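Local atomic coordinates of 4-alpha-glucanotransferase (Streptococcus agalactiae, PDB entry 6M6T), a protein that is an amylomaltase of the TIM-barrel clan that holds bound glycan in two pockets. Residues W44-L49 with K197-L202; G26-A31 with M474-L479; G403-L408 with M420-N425. All blocks are in the same frame, centred on the assembly; numbering follows the deposited sequence.

Overall arrangement
Strand 6-10, the first of eight parallel barrel strands, leads into helix 27-38 and then strand 43-45. From there the chain runs through a long excursion, about half of it helical and without strand, before helix 182-208 comes back to close contact 1 on the end of strand 43-45. Far along the chain, 403-408 and 420-425 close contact 3, a short loop around helix 410-419, between strands 389-392 and 443-447. Finally 474-479 returns to helix 27-38 and closes contact 2, whose loop encloses both others; contacts 1 and 3 follow in series. Contacts 1 and 2 touch, through Leu202 and Ala29 among others, while contact 3 lies apart, about 34 Å from contact 1 between centres.

Contact 1: W44-L49 with K197-L202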
loop_
_atom_site.group_PDB
_atom_site.type_symbol
_atom_site.label_atom_id
_atom_site.label_comp_id
_atom_site.label_asym_id
_atom_site.label_seq_id
_atom_site.Cartn_x
_atom_site.Cartn_y
_atom_site.Cartn_z
ATOM N N TRP A 44 9.796 3.597 8.443
ATOM C CA TRP A 44 8.480 4.150 8.120
ATOM C C TRP A 44 7.848 3.167 7.146
ATOM O O TRP A 44 8.350 3.002 6.024
ATOM C CB TRP A 44 8.594 5.549 7.488
ATOM C CG TRP A 44 7.287 6.254 7.288
ATOM C CD1 TRP A 44 6.052 5.757 7.552
ATOM C CD2 TRP A 44 7.080 7.603 6.813
ATOM N NE1 TRP A 44 5.085 6.694 7.252
ATOM C CE2 TRP A 44 5.692 7.839 6.812
ATOM C CE3 TRP A 44 7.933 8.633 6.399
ATOM C CZ2 TRP A 44 5.138 9.045 6.412
ATOM C CZ3 TRP A 44 7.371 9.822 5.979
ATOM C CH2 TRP A 44 5.987 10.016 5.987
ATOM N N GLN A 45 6.784 2.480 7.570
ATOM C CA GLN A 45 6.009 1.652 6.652
ATOM C C GLN A 45 4.825 2.461 6.134
ATOM O O GLN A 45 4.019 2.977 6.922
ATOM C CB GLN A 45 5.518 0.364 7.312
ATOM C CG GLN A 45 4.885 -0.630 6.318
ATOM C CD GLN A 45 4.799 -2.056 6.860
ATOM O OE1 GLN A 45 5.254 -2.358 7.973
ATOM N NE2 GLN A 45 4.219 -2.942 6.070
ATOM N N ILE A 46 4.718 2.566 4.816
ATOM C CA ILE A 46 3.568 3.174 4.172
ATOM C C ILE A 46 2.749 2.079 3.475
ATOM O O ILE A 46 3.147 0.907 3.414
ATOM C CB ILE A 46 3.993 4.284 3.181
ATOM C CG1 ILE A 46 5.009 3.724 2.180
ATOM C CG2 ILE A 46 4.598 5.478 3.929
ATOM C CD1 ILE A 46 5.004 4.397 0.838
ATOM N N LEU A 47 1.577 2.475 2.962
ATOM C CA LEU A 47 0.756 1.638 2.085
ATOM C C LEU A 47 1.307 1.771 0.665
ATOM O O LEU A 47 2.381 2.338 0.447
ATOM C CB LEU A 47 -0.707 2.029 2.244
ATOM C CG LEU A 47 -1.285 1.846 3.653
ATOM C CD1 LEU A 47 -2.757 1.500 3.549
ATOM C CD2 LEU A 47 -0.573 0.792 4.483
ATOM N N PRO A 48 0.680 1.154 -0.341
ATOM C CA PRO A 48 1.193 1.351 -1.700
ATOM C C PRO A 48 0.938 2.768 -2.177
ATOM O O PRO A 48 -0.040 3.420 -1.797
ATOM C CB PRO A 48 0.413 0.330 -2.537
ATOM C CG PRO A 48 -0.090 -0.648 -1.585
ATOM C CD PRO A 48 -0.374 0.117 -0.340
ATOM N N LEU A 49 1.842 3.250 -3.015
ATOM C CA LEU A 49 1.713 4.572 -3.596
ATOM C C LEU A 49 1.002 4.547 -4.944
ATOM O O LEU A 49 1.113 5.500 -5.723
ATOM C CB LEU A 49 3.095 5.203 -3.719
ATOM C CG LEU A 49 3.823 5.209 -2.377
ATOM C CD1 LEU A 49 5.109 6.003 -2.499
ATOM C CD2 LEU A 49 2.900 5.757 -1.270
ATOM N N LYS A 197 9.476 13.019 -8.794
ATOM C CA LYS A 197 10.387 14.058 -8.301
ATOM C C LYS A 197 10.194 14.304 -6.797
ATOM O O LYS A 197 11.148 14.218 -6.005
ATOM C CB LYS A 197 10.169 15.339 -9.117
ATOM C CG LYS A 197 11.223 16.432 -8.975
ATOM C CD LYS A 197 10.552 17.792 -8.734
ATOM C CE LYS A 197 11.310 18.936 -9.397
ATOM N NZ LYS A 197 12.763 18.870 -9.079
ATOM N N GLN A 198 8.942 14.551 -6.383
ATOM C CA GLN A 198 8.641 14.814 -4.975
ATOM C C GLN A 198 8.905 13.592 -4.102
ATOM O O GLN A 198 9.525 13.699 -3.028
ATOM C CB GLN A 198 7.192 15.289 -4.833
ATOM C CG GLN A 198 6.921 16.461 -5.762
ATOM C CD GLN A 198 5.860 17.422 -5.275
ATOM O OE1 GLN A 198 4.966 17.062 -4.514
ATOM N NE2 GLN A 198 5.948 18.668 -5.736
ATOM N N TRP A 199 8.450 12.416 -4.551
ATOM C CA TRP A 199 8.615 11.211 -3.754
ATOM C C TRP A 199 10.087 10.890 -3.530
ATOM O O TRP A 199 10.480 10.506 -2.427
ATOM C CB TRP A 199 7.932 10.008 -4.405
ATOM C CG TRP A 199 8.533 8.777 -3.822
ATOM C CD1 TRP A 199 9.526 8.000 -4.357
ATOM C CD2 TRP A 199 8.255 8.245 -2.533
ATOM N NE1 TRP A 199 9.859 6.997 -3.477
ATOM C CE2 TRP A 199 9.090 7.129 -2.350
ATOM C CE3 TRP A 199 7.369 8.599 -1.516
ATOM C CZ2 TRP A 199 9.067 6.373 -1.194
ATOM C CZ3 TRP A 199 7.335 7.838 -0.376
ATOM C CH2 TRP A 199 8.180 6.736 -0.220
ATOM N N PHE A 200 10.914 10.996 -4.562
ATOM C CA PHE A 200 12.310 10.651 -4.359
ATOM C C PHE A 200 13.030 11.716 -3.548
ATOM O O PHE A 200 13.964 11.390 -2.805
ATOM C CB PHE A 200 12.983 10.375 -5.703
ATOM C CG PHE A 200 12.784 8.936 -6.178
ATOM C CD1 PHE A 200 13.172 7.865 -5.366
ATOM C CD2 PHE A 200 12.166 8.658 -7.394
ATOM C CE1 PHE A 200 12.983 6.564 -5.761
ATOM C CE2 PHE A 200 11.976 7.363 -7.803
ATOM C CZ PHE A 200 12.390 6.300 -6.982
ATOM N N GLU A 201 12.575 12.975 -3.612
ATOM C CA GLU A 201 13.054 13.960 -2.645
ATOM C C GLU A 201 12.781 13.505 -1.212
ATOM O O GLU A 201 13.670 13.550 -0.349
ATOM C CB GLU A 201 12.401 15.314 -2.907
ATOM C CG GLU A 201 13.201 16.223 -3.829
ATOM C CD GLU A 201 12.354 17.368 -4.363
ATOM O OE1 GLU A 201 12.715 17.933 -5.427
ATOM O OE2 GLU A 201 11.317 17.679 -3.718
ATOM N N LEU A 202 11.546 13.076 -0.942
ATOM C CA LEU A 202 11.205 12.617 0.403
ATOM C C LEU A 202 12.020 11.382 0.803
ATOM O O LEU A 202 12.539 11.297 1.925
ATOM C CB LEU A 202 9.710 12.329 0.502
ATOM C CG LEU A 202 9.356 11.890 1.923
ATOM C CD1 LEU A 202 9.617 13.031 2.880
ATOM C CD2 LEU A 202 7.920 11.408 2.045
#
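Leu49, Ile46 and Trp44 meet Trp199 and Leu202 where a TIM-barrel strand and the loop after it face the outer helix. Strand 43-45 and the parallel strand 212-217 beside it are joined by a beta-alpha-beta crossover enlarged by a long insertion, and helix 182-208 is its last helix. The contact is buried and wholly apolar.

Trp199 is the centre. Its CG stands anti to the backbone N (chi1 160°), which swings the indole off the helix and toward the barrel. The methyl CD1 of Leu49 settles over one face of that indole in a CH-pi contact, 3.6 Å from the centroid of the Trp199 six-membered ring and only 15° from the ring normal. The two side chains cross at about a right angle, and a single branch, CD1, does the touching. Ile46 and Trp199 reach toward each other, and Ile46 CD1 comes obliquely to within 4.1 Å of Trp199 CH2.

Both indole nitrogens find carbonyls elsewhere: Trp199 NE1 makes a weak hydrogen bond to Met289 O, and Trp44 NE1 a hydrogen bond to Met11 O. One face of the Trp44 ring is covered within its own segment by Ile46 CG2, 3.6 Å above the plane. One turn on from Trp199, Leu202 completes the contact with a methyl, its CD2 4.3 Å from Trp44 CZ3.

Contact 2: G26-A31 with M474-L479; sequences GREAYA and MRKEDL
Lys476 carries this surface contact almost alone, laying its long side chain across to Glu28 and Ala31 on the first turns of helix 27-38. With a trans first torsion (chi1 -155°), the chain stays extended until a bend at chi4 turns the ammonium end. That end rests against both helix residues: Lys476 NZ is 4.0 Å from Ala31 CB and 4.1 Å from Glu28 CG.

Glu28 and Lys476 cross obliquely. The part of the glutamate nearest to NZ is the aliphatic CG, and the carboxylate lies farther off. Glu28, bent at chi2, keeps its acid group to one side, with OE1 5.2 Å from Lys476 NZ. The opposite charges probably attract, but the pair is no salt bridge.

Next to Lys476, Arg475 NH2 binds Asp478 OD1 at 2.9 Å, and Arg475 NH1 pairs with Glu98. The network spans Arg475 and two residues of the 3-10 segment 476-478, Asp478 and, through a long contact, Glu477. Gly26 occupies the N-cap position of the helix opposite. The arrangement is peripheral packing on a TIM barrel: a loop following the last barrel strand lies against the outer helix that follows the first.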
loop_
_atom_site.group_PDB
_atom_site.type_symbol
_atom_site.label_atom_id
_atom_site.label_comp_id
_atom_site.label_asym_id
_atom_site.label_seq_id
_atom_site.Cartn_x
_atom_site.Cartn_y
_atom_site.Cartn_z
ATOM N N GLY A 26 4.671 16.538 1.291
ATOM C CA GLY A 26 4.929 17.934 1.560
ATOM C C GLY A 26 5.605 18.131 2.891
ATOM O O GLY A 26 6.287 17.233 3.388
ATOM N N ARG A 27 5.399 19.300 3.493
ATOM C CA ARG A 27 6.192 19.644 4.664
ATOM C C ARG A 27 5.944 18.664 5.802
ATOM O O ARG A 27 6.897 18.198 6.441
ATOM C CB ARG A 27 5.912 21.087 5.093
ATOM C CG ARG A 27 7.211 21.840 5.345
ATOM C CD ARG A 27 7.014 23.194 6.001
ATOM N NE ARG A 27 7.202 24.273 5.034
ATOM C CZ ARG A 27 6.961 25.558 5.278
ATOM N NH1 ARG A 27 6.528 25.938 6.471
ATOM N NH2 ARG A 27 7.162 26.463 4.328
ATOM N N GLU A 28 4.684 18.299 6.046
ATOM C CA GLU A 28 4.404 17.438 7.188
ATOM C C GLU A 28 4.994 16.042 7.018
ATOM O O GLU A 28 5.260 15.374 8.018
ATOM C CB GLU A 28 2.901 17.371 7.445
ATOM C CG GLU A 28 2.407 18.403 8.465
ATOM C CD GLU A 28 1.942 19.719 7.819
ATOM O OE1 GLU A 28 1.177 20.474 8.475
ATOM O OE2 GLU A 28 2.340 20.000 6.663
ATOM N N ALA A 29 5.256 15.604 5.785
ATOM C CA ALA A 29 6.008 14.367 5.589
ATOM C C ALA A 29 7.425 14.486 6.150
ATOM O O ALA A 29 7.925 13.566 6.821
ATOM C CB ALA A 29 6.048 14.007 4.105
ATOM N N TYR A 30 8.099 15.608 5.854
ATOM C CA TYR A 30 9.436 15.858 6.395
ATOM C C TYR A 30 9.392 16.025 7.910
ATOM O O TYR A 30 10.319 15.599 8.611
ATOM C CB TYR A 30 10.059 17.097 5.734
ATOM C CG TYR A 30 10.212 16.997 4.229
ATOM C CD1 TYR A 30 9.186 17.391 3.378
ATOM C CD2 TYR A 30 11.385 16.508 3.660
ATOM C CE1 TYR A 30 9.316 17.294 2.001
ATOM C CE2 TYR A 30 11.527 16.401 2.283
ATOM C CZ TYR A 30 10.489 16.795 1.456
ATOM O OH TYR A 30 10.626 16.685 0.082
ATOM N N ALA A 31 8.306 16.604 8.433
ATOM C CA ALA A 31 8.133 16.656 9.882
ATOM C C ALA A 31 7.991 15.252 10.467
ATOM O O ALA A 31 8.523 14.965 11.546
ATOM C CB ALA A 31 6.923 17.523 10.242
ATOM N N MET A 474 -4.425 12.097 10.888
ATOM C CA MET A 474 -3.985 12.356 12.255
ATOM C C MET A 474 -3.817 13.853 12.497
ATOM O O MET A 474 -3.111 14.541 11.746
ATOM C CB MET A 474 -2.677 11.632 12.532
ATOM C CG MET A 474 -1.906 12.170 13.708
ATOM S SD MET A 474 -0.155 11.936 13.349
ATOM C CE MET A 474 -0.012 13.099 11.999
ATOM N N ARG A 475 -4.448 14.351 13.557
ATOM C CA ARG A 475 -4.268 15.740 13.951
ATOM C C ARG A 475 -2.868 15.950 14.518
ATOM O O ARG A 475 -2.396 15.153 15.338
ATOM C CB ARG A 475 -5.322 16.120 14.982
ATOM C CG ARG A 475 -6.668 15.482 14.718
ATOM C CD ARG A 475 -7.792 16.228 15.416
ATOM N NE ARG A 475 -7.766 16.071 16.872
ATOM C CZ ARG A 475 -8.352 15.066 17.518
ATOM N NH1 ARG A 475 -8.996 14.124 16.835
ATOM N NH2 ARG A 475 -8.288 14.998 18.844
ATOM N N LYS A 476 -2.197 17.018 14.062
ATOM C CA LYS A 476 -0.918 17.424 14.652
ATOM C C LYS A 476 -1.073 17.727 16.135
ATOM O O LYS A 476 -0.126 17.562 16.916
ATOM C CB LYS A 476 -0.362 18.649 13.914
ATOM C CG LYS A 476 1.161 18.831 13.982
ATOM C CD LYS A 476 1.683 19.598 12.757
ATOM C CE LYS A 476 3.191 19.395 12.516
ATOM N NZ LYS A 476 3.626 17.973 12.384
ATOM N N GLU A 477 -2.270 18.159 16.529
ATOM C CA GLU A 477 -2.606 18.363 17.931
ATOM C C GLU A 477 -2.413 17.102 18.773
ATOM O O GLU A 477 -2.197 17.196 19.982
ATOM C CB GLU A 477 -4.054 18.852 17.999
ATOM C CG GLU A 477 -4.697 18.849 19.369
ATOM C CD GLU A 477 -6.145 19.299 19.313
ATOM O OE1 GLU A 477 -6.683 19.404 18.185
ATOM O OE2 GLU A 477 -6.738 19.554 20.388
ATOM N N ASP A 478 -2.495 15.920 18.170
ATOM C CA ASP A 478 -2.476 14.677 18.927
ATOM C C ASP A 478 -1.087 14.094 19.097
ATOM O O ASP A 478 -0.931 13.145 19.878
ATOM C CB ASP A 478 -3.356 13.629 18.258
ATOM C CG ASP A 478 -4.806 13.770 18.633
ATOM O OD1 ASP A 478 -5.432 14.747 18.166
ATOM O OD2 ASP A 478 -5.315 12.906 19.387
ATOM N N LEU A 479 -0.089 14.612 18.377
ATOM C CA LEU A 479 1.288 14.137 18.539
ATOM C C LEU A 479 1.997 14.932 19.643
ATOM O O LEU A 479 3.050 15.545 19.456
ATOM C CB LEU A 479 2.042 14.199 17.214
ATOM C CG LEU A 479 3.203 13.194 17.132
ATOM C CD1 LEU A 479 2.913 11.918 17.936
ATOM C CD2 LEU A 479 3.581 12.838 15.691
#

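Contact 3: G403-L408 with M420-N425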
loop_
_atom_site.group_PDB
_atom_site.type_symbol
_atom_site.label_atom_id
_atom_site.label_comp_id
_atom_site.label_asym_id
_atom_site.label_seq_id
_atom_site.Cartn_x
_atom_site.Cartn_y
_atom_site.Cartn_z
ATOM N N GLY A 403 -9.824 -0.808 19.692
ATOM C CA GLY A 403 -10.986 -1.510 19.172
ATOM C C GLY A 403 -10.924 -3.009 19.410
ATOM O O GLY A 403 -11.910 -3.623 19.826
ATOM N N TRP A 404 -9.767 -3.622 19.136
ATOM C CA TRP A 404 -9.603 -5.058 19.372
ATOM C C TRP A 404 -9.933 -5.424 20.815
ATOM O O TRP A 404 -10.578 -6.448 21.071
ATOM C CB TRP A 404 -8.178 -5.476 19.005
ATOM C CG TRP A 404 -7.667 -6.689 19.703
ATOM C CD1 TRP A 404 -7.729 -7.978 19.258
ATOM C CD2 TRP A 404 -6.965 -6.730 20.956
ATOM N NE1 TRP A 404 -7.122 -8.818 20.159
ATOM C CE2 TRP A 404 -6.646 -8.077 21.211
ATOM C CE3 TRP A 404 -6.582 -5.756 21.890
ATOM C CZ2 TRP A 404 -5.972 -8.481 22.366
ATOM C CZ3 TRP A 404 -5.907 -6.161 23.038
ATOM C CH2 TRP A 404 -5.613 -7.515 23.264
ATOM N N PHE A 405 -9.548 -4.566 21.768
ATOM C CA PHE A 405 -9.790 -4.845 23.178
ATOM C C PHE A 405 -11.267 -4.804 23.572
ATOM O O PHE A 405 -11.624 -5.376 24.607
ATOM C CB PHE A 405 -9.007 -3.877 24.064
ATOM C CG PHE A 405 -8.874 -4.360 25.480
ATOM C CD1 PHE A 405 -8.196 -5.538 25.754
ATOM C CD2 PHE A 405 -9.468 -3.671 26.530
ATOM C CE1 PHE A 405 -8.093 -6.012 27.050
ATOM C CE2 PHE A 405 -9.367 -4.138 27.830
ATOM C CZ PHE A 405 -8.679 -5.307 28.090
ATOM N N GLU A 406 -12.136 -4.139 22.806
ATOM C CA GLU A 406 -13.560 -4.201 23.136
ATOM C C GLU A 406 -14.114 -5.592 22.883
ATOM O O GLU A 406 -14.847 -6.137 23.714
ATOM C CB GLU A 406 -14.365 -3.196 22.319
ATOM C CG GLU A 406 -13.684 -1.877 22.027
ATOM C CD GLU A 406 -14.692 -0.788 21.719
ATOM O OE1 GLU A 406 -15.908 -1.037 21.931
ATOM O OE2 GLU A 406 -14.276 0.309 21.266
ATOM N N ASN A 407 -13.776 -6.189 21.744
ATOM C CA ASN A 407 -14.459 -7.392 21.271
ATOM C C ASN A 407 -13.774 -8.658 21.746
ATOM O O ASN A 407 -13.482 -9.562 20.971
ATOM C CB ASN A 407 -14.549 -7.344 19.758
ATOM C CG ASN A 407 -15.178 -6.066 19.285
ATOM O OD1 ASN A 407 -16.223 -5.652 19.807
ATOM N ND2 ASN A 407 -14.547 -5.412 18.314
ATOM N N LEU A 408 -13.541 -8.719 23.050
ATOM C CA LEU A 408 -12.902 -9.857 23.687
ATOM C C LEU A 408 -13.837 -10.425 24.749
ATOM O O LEU A 408 -14.457 -9.671 25.524
ATOM C CB LEU A 408 -11.561 -9.461 24.303
ATOM C CG LEU A 408 -10.232 -9.492 23.526
ATOM C CD1 LEU A 408 -10.391 -9.022 22.083
ATOM C CD2 LEU A 408 -9.112 -8.683 24.258
ATOM N N MET A 420 0.180 -9.910 29.733
ATOM C CA MET A 420 0.954 -8.733 29.375
ATOM C C MET A 420 1.245 -7.834 30.562
ATOM O O MET A 420 1.941 -6.824 30.391
ATOM C CB MET A 420 0.227 -7.939 28.287
ATOM C CG MET A 420 0.149 -8.678 26.963
ATOM S SD MET A 420 -0.638 -7.760 25.638
ATOM C CE MET A 420 -2.249 -8.532 25.681
ATOM N N ARG A 421 0.731 -8.171 31.749
ATOM C CA ARG A 421 1.057 -7.455 32.986
ATOM C C ARG A 421 0.599 -5.994 32.938
ATOM O O ARG A 421 1.378 -5.064 33.149
ATOM C CB ARG A 421 2.560 -7.542 33.290
ATOM C CG ARG A 421 3.103 -8.966 33.359
ATOM C CD ARG A 421 2.194 -9.815 34.228
ATOM N NE ARG A 421 2.085 -9.297 35.593
ATOM C CZ ARG A 421 1.026 -9.472 36.386
ATOM N NH1 ARG A 421 -0.037 -10.148 35.954
ATOM N NH2 ARG A 421 1.032 -8.974 37.621
ATOM N N ARG A 422 -0.693 -5.799 32.673
ATOM C CA ARG A 422 -1.220 -4.441 32.625
ATOM C C ARG A 422 -1.255 -3.856 34.031
ATOM O O ARG A 422 -1.903 -4.405 34.932
ATOM C CB ARG A 422 -2.613 -4.397 31.990
ATOM C CG ARG A 422 -3.256 -2.982 32.008
ATOM C CD ARG A 422 -4.723 -2.995 31.563
ATOM N NE ARG A 422 -5.336 -1.664 31.519
ATOM C CZ ARG A 422 -6.410 -1.348 30.787
ATOM N NH1 ARG A 422 -7.006 -2.260 30.017
ATOM N NH2 ARG A 422 -6.898 -0.114 30.829
ATOM N N LEU A 423 -0.552 -2.741 34.195
ATOM C CA LEU A 423 -0.597 -1.951 35.414
ATOM C C LEU A 423 -1.952 -1.250 35.546
ATOM O O LEU A 423 -2.510 -0.795 34.545
ATOM C CB LEU A 423 0.515 -0.918 35.369
ATOM C CG LEU A 423 1.891 -1.531 35.595
ATOM C CD1 LEU A 423 2.866 -1.191 34.490
ATOM C CD2 LEU A 423 2.409 -1.081 36.937
ATOM N N PRO A 424 -2.505 -1.152 36.757
ATOM C CA PRO A 424 -3.795 -0.453 36.886
ATOM C C PRO A 424 -3.641 1.033 36.579
ATOM O O PRO A 424 -2.594 1.635 36.836
ATOM C CB PRO A 424 -4.191 -0.695 38.352
ATOM C CG PRO A 424 -3.334 -1.822 38.819
ATOM C CD PRO A 424 -2.051 -1.707 38.041
ATOM N N ASN A 425 -4.706 1.614 35.993
ATOM C CA ASN A 425 -4.746 3.027 35.569
ATOM C C ASN A 425 -3.886 3.284 34.322
ATOM O O ASN A 425 -3.238 4.325 34.206
ATOM C CB ASN A 425 -4.337 3.979 36.707
ATOM C CG ASN A 425 -5.375 4.059 37.823
ATOM O OD1 ASN A 425 -6.567 3.792 37.614
ATOM N ND2 ASN A 425 -4.924 4.442 39.016
#
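Arg422 NH1 forms a salt bridge with Glu417 OE2 of helix 410-419 and also packs against the ring of Phe405, 3.7 Å from Phe405 CE2. The contact belongs to the helical connection between strands 389-392 and 443-447 of the TIM barrel, and it brings together the residues just before and just after helix 410-419. That helix ends in a Schellman motif, with Arg421 leaving helical conformation at a positive phi. Beyond it the chain runs on as loop toward helix 428-438.

From there Arg422 reaches back. Its side chain leaves the backbone trans to N (chi1 176°) and stays extended as far as NE, which gives it the length to span the gap; the CA atoms of Phe405 and Arg422, the nearest across the two segments, are 12.8 Å apart. Phe405 meets the guanidinium at its edge, near the guanidinium plane, while the ring and guanidinium planes stand 57° apart, so the two are not stacked. Ile428 of helix 428-438 adds to the surroundings, since it touches both Phe405 and Arg422.

On the 403-408 side, Glu406 N bonds to Gly403 O at 3.0 Å. The chain then bends through an inverse gamma turn centred on Asn407.

The second meeting is apolar and more deeply buried. It joins Trp404 and Met420, and Phe371 touches both of them. Met420 is extended from CA to SD (chi2 -178°), and its terminal methyl arrives obliquely at the benzene part of the indole, with Met420 CE 4.3 Å from Trp404 CH2.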